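ANGPTL4 C-terminal chain (Homo sapiens, PDB 6EUB) is the fibrinogen-like domain of a secreted protein that mediates inactivation of lipoprotein lipase and thereby regulates triglyceride clearance from the blood. Local coordinates at residues R97-L102 against L111-V116; L127-P132 against L147-S152. All coordinates share one frame; numbering follows the deposited sequence.

Contact 1 (R97-L102 against L111-V116)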
loop_
_atom_site.group_PDB
_atom_site.type_symbol
_atom_site.label_atom_id
_atom_site.label_comp_id
_atom_site.label_asym_id
_atom_site.label_seq_id
_atom_site.Cartn_x
_atom_site.Cartn_y
_atom_site.Cartn_z
ATOM N N ARG A 97 -11.016 -5.613 -1.324
ATOM C CA ARG A 97 -11.098 -4.179 -1.605
ATOM C C ARG A 97 -9.901 -3.464 -0.997
ATOM O O ARG A 97 -9.643 -3.588 0.204
ATOM C CB ARG A 97 -12.380 -3.546 -1.049
ATOM C CG ARG A 97 -13.673 -4.104 -1.581
ATOM C CD ARG A 97 -14.842 -3.953 -0.585
ATOM N NE ARG A 97 -16.177 -4.043 -1.177
ATOM C CZ ARG A 97 -16.607 -5.009 -1.993
ATOM N NH1 ARG A 97 -15.819 -6.005 -2.384
ATOM N NH2 ARG A 97 -17.849 -4.969 -2.443
ATOM N N LEU A 98 -9.187 -2.705 -1.821
ATOM C CA LEU A 98 -8.099 -1.847 -1.373
ATOM C C LEU A 98 -8.553 -0.395 -1.433
ATOM O O LEU A 98 -9.004 0.074 -2.482
ATOM C CB LEU A 98 -6.866 -2.047 -2.244
ATOM C CG LEU A 98 -5.595 -1.290 -1.892
ATOM C CD1 LEU A 98 -5.005 -1.772 -0.574
ATOM C CD2 LEU A 98 -4.620 -1.525 -3.020
ATOM N N ALA A 99 -8.449 0.303 -0.308
ATOM C CA ALA A 99 -8.817 1.706 -0.208
ATOM C C ALA A 99 -7.547 2.533 -0.104
ATOM O O ALA A 99 -6.594 2.155 0.596
ATOM C CB ALA A 99 -9.727 1.961 1.001
ATOM N N VAL A 100 -7.510 3.640 -0.836
ATOM C CA VAL A 100 -6.336 4.499 -0.833
ATOM C C VAL A 100 -6.809 5.913 -0.569
ATOM O O VAL A 100 -7.611 6.453 -1.336
ATOM C CB VAL A 100 -5.553 4.412 -2.152
ATOM C CG1 VAL A 100 -4.504 5.519 -2.221
ATOM C CG2 VAL A 100 -4.911 3.016 -2.285
ATOM N N GLN A 101 -6.333 6.506 0.522
ATOM C CA GLN A 101 -6.752 7.843 0.926
ATOM C C GLN A 101 -5.557 8.791 0.894
ATOM O O GLN A 101 -4.562 8.571 1.593
ATOM C CB GLN A 101 -7.398 7.805 2.310
ATOM C CG GLN A 101 -8.361 6.643 2.472
ATOM C CD GLN A 101 -9.129 6.689 3.780
ATOM O OE1 GLN A 101 -8.721 7.370 4.723
ATOM N NE2 GLN A 101 -10.261 5.984 3.835
ATOM N N LEU A 102 -5.671 9.845 0.089
ATOM C CA LEU A 102 -4.636 10.845 -0.110
ATOM C C LEU A 102 -5.054 12.172 0.502
ATOM O O LEU A 102 -6.242 12.465 0.649
ATOM C CB LEU A 102 -4.346 11.042 -1.602
ATOM C CG LEU A 102 -4.331 9.727 -2.379
ATOM C CD1 LEU A 102 -4.381 9.967 -3.861
ATOM C CD2 LEU A 102 -3.051 8.943 -1.990
ATOM N N LEU A 111 -10.322 9.837 -2.005
ATOM C CA LEU A 111 -10.579 8.475 -1.549
ATOM C C LEU A 111 -10.800 7.570 -2.750
ATOM O O LEU A 111 -11.739 7.776 -3.520
ATOM C CB LEU A 111 -11.782 8.432 -0.611
ATOM C CG LEU A 111 -11.772 9.603 0.385
ATOM C CD1 LEU A 111 -13.097 9.753 1.120
ATOM C CD2 LEU A 111 -10.627 9.449 1.371
ATOM N N LEU A 112 -9.934 6.578 -2.915
ATOM C CA LEU A 112 -10.014 5.657 -4.032
ATOM C C LEU A 112 -10.248 4.248 -3.527
ATOM O O LEU A 112 -9.867 3.905 -2.408
ATOM C CB LEU A 112 -8.738 5.696 -4.879
ATOM C CG LEU A 112 -8.421 7.114 -5.358
ATOM C CD1 LEU A 112 -7.031 7.197 -5.935
ATOM C CD2 LEU A 112 -9.488 7.620 -6.370
ATOM N N GLN A 113 -10.855 3.424 -4.368
ATOM C CA GLN A 113 -11.091 2.039 -4.007
ATOM C C GLN A 113 -10.955 1.152 -5.240
ATOM O O GLN A 113 -11.423 1.500 -6.326
ATOM C CB GLN A 113 -12.458 1.872 -3.355
ATOM C CG GLN A 113 -12.463 0.787 -2.287
ATOM C CD GLN A 113 -13.707 0.800 -1.414
ATOM O OE1 GLN A 113 -14.480 -0.158 -1.417
ATOM N NE2 GLN A 113 -13.895 1.879 -0.650
ATOM N N PHE A 114 -10.288 0.014 -5.062
ATOM C CA PHE A 114 -10.056 -0.945 -6.130
ATOM C C PHE A 114 -10.211 -2.322 -5.531
ATOM O O PHE A 114 -9.760 -2.554 -4.405
ATOM C CB PHE A 114 -8.639 -0.836 -6.742
ATOM C CG PHE A 114 -8.158 0.564 -6.903
ATOM C CD1 PHE A 114 -8.460 1.288 -8.061
ATOM C CD2 PHE A 114 -7.424 1.172 -5.899
ATOM C CE1 PHE A 114 -8.033 2.600 -8.218
ATOM C CE2 PHE A 114 -6.990 2.470 -6.034
ATOM C CZ PHE A 114 -7.299 3.198 -7.202
ATOM N N SER A 115 -10.834 -3.238 -6.272
ATOM C CA SER A 115 -10.822 -4.636 -5.873
ATOM C C SER A 115 -9.573 -5.301 -6.473
ATOM O O SER A 115 -9.287 -5.126 -7.662
ATOM C CB SER A 115 -12.120 -5.327 -6.298
ATOM O OG SER A 115 -11.973 -6.039 -7.508
ATOM N N VAL A 116 -8.799 -6.001 -5.629
ATOM C CA VAL A 116 -7.529 -6.626 -6.003
ATOM C C VAL A 116 -7.474 -8.059 -5.480
ATOM O O VAL A 116 -8.271 -8.475 -4.640
ATOM C CB VAL A 116 -6.309 -5.861 -5.457
ATOM C CG1 VAL A 116 -6.325 -4.394 -5.867
ATOM C CG2 VAL A 116 -6.207 -6.040 -3.922
#

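Contact 2 (L127-P132 against L147-S152)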
loop_
_atom_site.group_PDB
_atom_site.type_symbol
_atom_site.label_atom_id
_atom_site.label_comp_id
_atom_site.label_asym_id
_atom_site.label_seq_id
_atom_site.Cartn_x
_atom_site.Cartn_y
_atom_site.Cartn_z
ATOM N N LEU A 127 0.259 -7.685 -6.915
ATOM C CA LEU A 127 -1.127 -7.274 -7.033
ATOM C C LEU A 127 -1.676 -7.824 -8.337
ATOM O O LEU A 127 -1.108 -7.561 -9.404
ATOM C CB LEU A 127 -1.235 -5.757 -7.038
ATOM C CG LEU A 127 -1.237 -5.005 -5.714
ATOM C CD1 LEU A 127 -1.550 -3.545 -6.008
ATOM C CD2 LEU A 127 -2.243 -5.601 -4.750
ATOM N N GLN A 128 -2.759 -8.591 -8.258
ATOM C CA GLN A 128 -3.426 -9.104 -9.443
ATOM C C GLN A 128 -4.658 -8.243 -9.722
ATOM O O GLN A 128 -5.575 -8.167 -8.892
ATOM C CB GLN A 128 -3.778 -10.579 -9.260
ATOM C CG GLN A 128 -2.561 -11.511 -9.421
ATOM C CD GLN A 128 -2.233 -12.314 -8.164
ATOM O OE1 GLN A 128 -3.127 -12.749 -7.436
ATOM N NE2 GLN A 128 -0.945 -12.530 -7.919
ATOM N N LEU A 129 -4.657 -7.590 -10.884
ATOM C CA LEU A 129 -5.684 -6.652 -11.322
ATOM C C LEU A 129 -6.414 -7.170 -12.555
ATOM O O LEU A 129 -5.773 -7.497 -13.561
ATOM C CB LEU A 129 -5.048 -5.304 -11.656
ATOM C CG LEU A 129 -4.057 -4.832 -10.597
ATOM C CD1 LEU A 129 -3.151 -3.750 -11.155
ATOM C CD2 LEU A 129 -4.819 -4.353 -9.355
ATOM N N THR A 130 -7.752 -7.199 -12.496
ATOM C CA THR A 130 -8.512 -7.426 -13.716
ATOM C C THR A 130 -8.336 -6.250 -14.674
ATOM O O THR A 130 -7.913 -5.151 -14.288
ATOM C CB THR A 130 -10.006 -7.617 -13.433
ATOM O OG1 THR A 130 -10.591 -6.357 -13.069
ATOM C CG2 THR A 130 -10.249 -8.669 -12.340
ATOM N N ALA A 131 -8.683 -6.486 -15.940
ATOM C CA ALA A 131 -8.622 -5.403 -16.920
ATOM C C ALA A 131 -9.457 -4.177 -16.531
ATOM O O ALA A 131 -8.951 -3.050 -16.701
ATOM C CB ALA A 131 -9.023 -5.922 -18.310
ATOM N N PRO A 132 -10.709 -4.294 -16.038
ATOM C CA PRO A 132 -11.429 -3.053 -15.644
ATOM C C PRO A 132 -10.697 -2.279 -14.563
ATOM O O PRO A 132 -10.530 -1.060 -14.698
ATOM C CB PRO A 132 -12.811 -3.553 -15.175
ATOM C CG PRO A 132 -12.995 -4.872 -15.914
ATOM C CD PRO A 132 -11.598 -5.477 -16.001
ATOM N N LEU A 147 -3.633 -7.993 -15.226
ATOM C CA LEU A 147 -2.286 -7.509 -15.015
ATOM C C LEU A 147 -1.835 -7.926 -13.625
ATOM O O LEU A 147 -2.584 -7.779 -12.662
ATOM C CB LEU A 147 -2.270 -5.987 -15.157
ATOM C CG LEU A 147 -0.987 -5.196 -15.330
ATOM C CD1 LEU A 147 -0.432 -5.433 -16.724
ATOM C CD2 LEU A 147 -1.329 -3.734 -15.108
ATOM N N SER A 148 -0.629 -8.455 -13.508
ATOM C CA SER A 148 -0.037 -8.599 -12.190
ATOM C C SER A 148 1.218 -7.748 -12.114
ATOM O O SER A 148 1.989 -7.648 -13.077
ATOM C CB SER A 148 0.265 -10.053 -11.813
ATOM O OG SER A 148 1.164 -10.631 -12.714
ATOM N N VAL A 149 1.369 -7.078 -10.982
ATOM C CA VAL A 149 2.470 -6.160 -10.745
ATOM C C VAL A 149 3.164 -6.615 -9.473
ATOM O O VAL A 149 2.559 -6.581 -8.395
ATOM C CB VAL A 149 2.002 -4.706 -10.602
ATOM C CG1 VAL A 149 3.218 -3.813 -10.476
ATOM C CG2 VAL A 149 1.113 -4.315 -11.791
ATOM N N PRO A 150 4.415 -7.045 -9.551
ATOM C CA PRO A 150 5.122 -7.482 -8.347
ATOM C C PRO A 150 5.510 -6.288 -7.504
ATOM O O PRO A 150 5.672 -5.176 -8.005
ATOM C CB PRO A 150 6.365 -8.189 -8.905
ATOM C CG PRO A 150 6.669 -7.465 -10.177
ATOM C CD PRO A 150 5.280 -7.051 -10.751
ATOM N N PHE A 151 5.685 -6.538 -6.208
ATOM C CA PHE A 151 6.320 -5.560 -5.332
ATOM C C PHE A 151 7.819 -5.464 -5.627
ATOM O O PHE A 151 8.464 -6.448 -5.984
ATOM C CB PHE A 151 6.103 -5.952 -3.871
ATOM C CG PHE A 151 6.168 -4.795 -2.921
ATOM C CD1 PHE A 151 5.066 -3.964 -2.749
ATOM C CD2 PHE A 151 7.327 -4.550 -2.177
ATOM C CE1 PHE A 151 5.128 -2.899 -1.863
ATOM C CE2 PHE A 151 7.401 -3.480 -1.294
ATOM C CZ PHE A 151 6.304 -2.650 -1.129
ATOM N N SER A 152 8.376 -4.263 -5.469
ATOM C CA SER A 152 9.801 -4.034 -5.686
ATOM C C SER A 152 10.355 -3.083 -4.634
ATOM O O SER A 152 9.696 -2.103 -4.258
ATOM C CB SER A 152 10.090 -3.454 -7.077
ATOM O OG SER A 152 9.782 -4.391 -8.101
#

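Contact 1 (R97-L102 against L111-V116)
Leu-98 and Val-100 pair with Phe-114 and Leu-112 in a beta hairpin of the fibrinogen-like domain, strands 96-103 and 109-118 running antiparallel at 156° in its central sheet. Each pair is closed by two backbone hydrogen bonds. Leu-98 N to Phe-114 O is short, 2.7 Å, and almost straight at the hydrogen; Phe-114 N returns the bond to Leu-98 O. Leu-98 O also receives a CA-H...O contact from Gln-113 CA.

Gln-113 is the side chain that reaches across on the face it shares with Arg-97, Ala-99, Gln-101 and Leu-111. Its CB stands 4.0 Å from Leu-98 O, and CG comes closer to the same oxygen, 3.5 Å, with Ala-99 CB a looser neighbour, 4.4 Å from Gln-113 CG. From CG the chain runs on extended, and OE1 ends beside the aliphatic part of Arg-97, 3.9 Å from Arg-97 CD; amide and guanidinium planes are turned 49° apart. Trp-49 of strand 47-55 packs on Arg-97, Ala-99 and Gln-113.

The other face is apolar. Val-100 CG2 meets the Phe-114 ring at its edge, near the ring plane, and Val-100 CB lies against Leu-112 CB. Trp-205 covers Val-100, Leu-102, Leu-112 and Phe-114 from strand 204-205, while Ile-52 touches Leu-98. Strand 217-224 hydrogen-bonds to the outer edge of 97-102, making that strand an interior one.

Toward the turn, Leu-111 has CG anti to its carbonyl carbon (chi1 -42°), which swings the CD2 branch over the root of Gln-101: Leu-111 CD2 sits 3.7 Å from Gln-101 CB and nearly as close to Gln-101 CG.

Contact 2 (L127-P132 against L147-S152)
Leu-127 and Leu-129 face Val-149 and Leu-147 in a short antiparallel pairing at the edge of the fibrinogen-like domain's main sheet, closed by four backbone hydrogen bonds. Leu-127 N gives to Val-149 O at 2.9 Å, and Val-149 N returns the bond to Leu-127 O. In the second pair Leu-129 N reaches Leu-147 O at 2.7 Å and is nearly straight, 171° at the hydrogen; Leu-147 N gives to Leu-129 O at 2.8 Å. The N-H and C=O groups of all four residues are thus satisfied across the contact. Two of the acceptors take a CA-H...O contact as well: Leu-127 O from Ser-148 CA at 3.2 Å, and Leu-147 O from Gln-128 CA, a longer approach.

Side-chain contacts are few and loose. Leu-129 has CG anti to its carbonyl carbon (chi1 -46°), and its CD1 branch extends to Val-149 CG2, 4.3 Å away, with Leu-147 CD2 at a similar distance. Over the other face, Gln-128 CG lies 4.0 Å from Ser-148 CB in one of two conformers, so this contact is uncertain.

Strand 127-129 has its second edge on strand 109-118, where Gln-128 is backbone hydrogen-bonded to His-117. Immediately beyond it Thr-130 takes the N-cap position of helix 131-136, its OG1 making a weak bond to Val-133 N; past strand 147-149, the buried Phe-151 stacks edge-to-face with Trp-175 and also meets the ring of Tyr-69.

How the contacts relate
Contacts 1 and 2 follow each other along the chain and belong to one antiparallel sheet, their centres about 14 Å apart. Strand 109-118 of contact 1 pairs with strand 127-129 of contact 2, so the order 96-103, 109-118, 127-129, 147-149 is continuous. The two meet through Val-116: its CG1 packs 3.8 Å from Leu-129 CD2, and its CG2 4.1 Å from Leu-127 CD2. Contact 1 is nearer the middle of the domain and more buried; contact 2 is at the surface. Bound pentaethylene glycol, probably from the crystallisation liquor, lies about 4 Å from the Leu-98 side chain in contact 1 and likewise about 4 Å from that of Leu-127 in contact 2.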